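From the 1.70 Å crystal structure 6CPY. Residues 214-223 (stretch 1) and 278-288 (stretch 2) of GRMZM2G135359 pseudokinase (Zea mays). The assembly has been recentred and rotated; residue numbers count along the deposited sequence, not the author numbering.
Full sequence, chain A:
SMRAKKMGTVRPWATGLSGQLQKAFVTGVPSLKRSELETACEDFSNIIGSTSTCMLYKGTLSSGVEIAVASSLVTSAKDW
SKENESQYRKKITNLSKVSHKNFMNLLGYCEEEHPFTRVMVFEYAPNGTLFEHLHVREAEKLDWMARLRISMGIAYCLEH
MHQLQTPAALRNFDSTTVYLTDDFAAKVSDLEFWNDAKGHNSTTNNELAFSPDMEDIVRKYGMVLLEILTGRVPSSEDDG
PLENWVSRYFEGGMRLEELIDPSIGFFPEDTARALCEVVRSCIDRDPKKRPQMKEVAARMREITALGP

Stretch 1, residues 214-223: MEDIVRKYGM
Stretch 2, residues 278-288: VVRSCIDRDPK

How do the two backbones lie? Residues 214-223 are helical throughout; the second stretch is helical through Cys 282, in a helix that begins earlier in the chain. The helix axes cross at -147°, roughly antiparallel, approaching to 8.0 Å. CA atoms pair at 4.5 Å for Gly 222 and Val 279, 4.6 Å for Arg 219 and Ile 283, and 5.8 Å for Glu 215 and Pro 287.

What hollow permits such closeness? Gly 222 has no side chain, and an ideal CB there would lie 2.6 Å from Cys 282 CB and 2.8 Å from Ile 283 CG2, both clashes. Cys 282 (chi1 m) fills the gap: its CB sits 3.6 Å from Gly 222 CA and 3.3 Å from Val 218 O. Its SG lies 3.8 Å from CG1 of Val 218 (t) and, at the ring edge, 4.4 Å from CD2 of Tyr 221 (t).

What flanks this knob? Ile 283 (chi1 p, chi2 t; phi/psi -97/11) leaves helical geometry, and its CG2 packs 3.7 Å from Arg 219 O and 3.9 Å from SD of Met 223 (m, m, m).

Does polarity contribute? Arg 219 CA makes a CA-H...O contact with Cys 282 O at 3.3 Å; its side chain (t, t, p) starts sideways and its end leads off, NH2 salt-bridged to Asp 216 OD1 at 3.2 Å.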

# COMPACT_ATOMS: atom_id res chain seq x y z
N MET A 214 -2.53 -1.05 15.34
CA MET A 214 -3.57 -0.38 14.55
C MET A 214 -3.71 1.09 14.91
O MET A 214 -4.09 1.90 14.07
CB MET A 214 -4.91 -1.10 14.72
CG MET A 214 -5.00 -2.39 13.93
SD MET A 214 -4.74 -2.21 12.14
CE MET A 214 -5.74 -0.77 11.75
N GLU A 215 -3.39 1.44 16.16
CA GLU A 215 -3.34 2.83 16.59
C GLU A 215 -2.28 3.61 15.80
O GLU A 215 -2.47 4.80 15.51
CB GLU A 215 -3.04 2.92 18.09
N ASP A 216 -1.17 2.95 15.47
CA ASP A 216 -0.13 3.57 14.66
C ASP A 216 -0.56 3.71 13.19
O ASP A 216 -0.21 4.71 12.54
CB ASP A 216 1.17 2.77 14.75
CG ASP A 216 2.38 3.57 14.29
OD1 ASP A 216 2.55 4.72 14.75
OD2 ASP A 216 3.17 3.05 13.47
N ILE A 217 -1.29 2.73 12.67
CA ILE A 217 -1.80 2.79 11.29
C ILE A 217 -2.82 3.93 11.15
O ILE A 217 -2.81 4.65 10.16
CB ILE A 217 -2.45 1.46 10.85
CG1 ILE A 217 -1.41 0.33 10.84
CG2 ILE A 217 -3.09 1.60 9.47
CD1 ILE A 217 -0.16 0.62 10.03
N VAL A 218 -3.71 4.06 12.14
CA VAL A 218 -4.64 5.18 12.18
C VAL A 218 -3.91 6.53 12.11
O VAL A 218 -4.34 7.41 11.36
CB VAL A 218 -5.54 5.13 13.43
CG1 VAL A 218 -6.25 6.47 13.65
CG2 VAL A 218 -6.56 4.01 13.31
N ARG A 219 -2.84 6.68 12.88
CA ARG A 219 -2.03 7.91 12.86
C ARG A 219 -1.42 8.13 11.48
O ARG A 219 -1.46 9.24 10.95
CB ARG A 219 -0.91 7.87 13.90
CG ARG A 219 -0.04 9.13 13.95
CD ARG A 219 1.24 8.94 14.76
NE ARG A 219 2.10 7.89 14.19
CZ ARG A 219 2.95 8.05 13.17
NH1 ARG A 219 3.09 9.22 12.57
NH2 ARG A 219 3.67 7.02 12.76
N LYS A 220 -0.86 7.08 10.91
CA LYS A 220 -0.32 7.13 9.56
C LYS A 220 -1.37 7.52 8.52
O LYS A 220 -1.07 8.30 7.61
CB LYS A 220 0.34 5.80 9.19
CG LYS A 220 1.69 5.59 9.83
CD LYS A 220 2.21 4.20 9.51
CE LYS A 220 3.65 4.01 9.95
NZ LYS A 220 4.14 2.66 9.58
N TYR A 221 -2.59 6.98 8.65
CA TYR A 221 -3.69 7.36 7.76
C TYR A 221 -3.95 8.86 7.85
O TYR A 221 -4.10 9.54 6.83
CB TYR A 221 -4.99 6.60 8.06
CG TYR A 221 -6.09 7.04 7.13
CD1 TYR A 221 -6.12 6.60 5.80
CD2 TYR A 221 -7.06 7.96 7.53
CE1 TYR A 221 -7.10 7.03 4.93
CE2 TYR A 221 -8.04 8.39 6.67
CZ TYR A 221 -8.05 7.93 5.37
OH TYR A 221 -9.02 8.35 4.50
N GLY A 222 -4.02 9.38 9.07
CA GLY A 222 -4.22 10.81 9.29
C GLY A 222 -3.15 11.65 8.61
O GLY A 222 -3.46 12.67 8.02
N MET A 223 -1.90 11.21 8.68
CA MET A 223 -0.79 11.92 8.05
C MET A 223 -0.89 11.91 6.52
O MET A 223 -0.56 12.91 5.86
CB MET A 223 0.55 11.33 8.50
CG MET A 223 0.84 11.57 9.98
SD MET A 223 1.08 13.31 10.35
CE MET A 223 2.75 13.57 9.79
N VAL A 278 -11.07 14.88 10.86
CA VAL A 278 -10.64 13.47 10.81
C VAL A 278 -9.14 13.38 11.00
O VAL A 278 -8.68 12.59 11.82
CB VAL A 278 -11.03 12.77 9.49
CG1 VAL A 278 -10.43 11.36 9.41
CG2 VAL A 278 -12.54 12.73 9.34
N VAL A 279 -8.38 14.18 10.26
CA VAL A 279 -6.93 14.22 10.43
C VAL A 279 -6.58 14.43 11.91
O VAL A 279 -5.80 13.67 12.48
CB VAL A 279 -6.25 15.32 9.59
CG1 VAL A 279 -4.79 15.47 9.97
CG2 VAL A 279 -6.38 15.02 8.10
N ARG A 280 -7.17 15.47 12.51
CA ARG A 280 -6.80 15.82 13.89
C ARG A 280 -7.03 14.66 14.86
O ARG A 280 -6.19 14.42 15.74
CB ARG A 280 -7.56 17.07 14.36
CG ARG A 280 -7.22 17.53 15.77
CD ARG A 280 -5.74 17.83 15.98
NE ARG A 280 -5.49 18.16 17.39
CZ ARG A 280 -5.36 17.26 18.37
NH1 ARG A 280 -5.42 15.96 18.12
NH2 ARG A 280 -5.14 17.68 19.62
N SER A 281 -8.14 13.95 14.71
CA SER A 281 -8.45 12.81 15.58
C SER A 281 -7.42 11.70 15.42
O SER A 281 -6.91 11.16 16.41
CB SER A 281 -9.84 12.24 15.26
OG SER A 281 -10.83 13.23 15.44
N CYS A 282 -7.09 11.38 14.16
CA CYS A 282 -6.14 10.32 13.85
C CYS A 282 -4.72 10.60 14.34
O CYS A 282 -4.03 9.66 14.74
CB CYS A 282 -6.09 10.07 12.33
SG CYS A 282 -7.61 9.41 11.62
N ILE A 283 -4.27 11.85 14.30
CA ILE A 283 -2.86 12.13 14.58
C ILE A 283 -2.59 12.56 16.03
O ILE A 283 -1.49 13.00 16.34
CB ILE A 283 -2.23 13.13 13.59
CG1 ILE A 283 -2.83 14.54 13.74
CG2 ILE A 283 -2.36 12.62 12.16
CD1 ILE A 283 -2.05 15.58 12.98
N ASP A 284 -3.59 12.42 16.89
CA ASP A 284 -3.44 12.75 18.32
C ASP A 284 -2.25 11.99 18.90
O ASP A 284 -2.10 10.80 18.66
CB ASP A 284 -4.71 12.43 19.10
CG ASP A 284 -4.75 13.15 20.45
OD1 ASP A 284 -4.02 12.75 21.38
OD2 ASP A 284 -5.52 14.13 20.56
N ARG A 285 -1.41 12.70 19.65
CA ARG A 285 -0.19 12.12 20.20
C ARG A 285 -0.44 10.99 21.19
O ARG A 285 0.44 10.15 21.42
CB ARG A 285 0.67 13.21 20.84
CG ARG A 285 1.33 14.11 19.82
CD ARG A 285 2.06 15.25 20.50
NE ARG A 285 2.67 16.17 19.54
CZ ARG A 285 3.89 16.04 19.02
NH1 ARG A 285 4.67 15.01 19.34
NH2 ARG A 285 4.33 16.94 18.16
N ASP A 286 -1.63 10.98 21.79
CA ASP A 286 -2.03 9.92 22.71
C ASP A 286 -2.79 8.85 21.92
O ASP A 286 -3.93 9.08 21.53
CB ASP A 286 -2.92 10.51 23.81
CG ASP A 286 -3.45 9.46 24.78
OD1 ASP A 286 -3.06 8.27 24.66
OD2 ASP A 286 -4.25 9.83 25.67
N PRO A 287 -2.18 7.66 21.72
CA PRO A 287 -2.82 6.62 20.91
C PRO A 287 -4.20 6.18 21.40
O PRO A 287 -5.02 5.75 20.58
CB PRO A 287 -1.83 5.45 20.99
CG PRO A 287 -0.52 6.08 21.28
CD PRO A 287 -0.84 7.23 22.19
N LYS A 288 -4.47 6.28 22.71
CA LYS A 288 -5.78 5.91 23.25
C LYS A 288 -6.89 6.84 22.79
O LYS A 288 -8.05 6.43 22.73
CB LYS A 288 -5.76 5.89 24.79
CG LYS A 288 -4.86 4.84 25.40
CD LYS A 288 -4.87 4.93 26.92
CE LYS A 288 -3.71 4.18 27.55
NZ LYS A 288 -2.40 4.84 27.27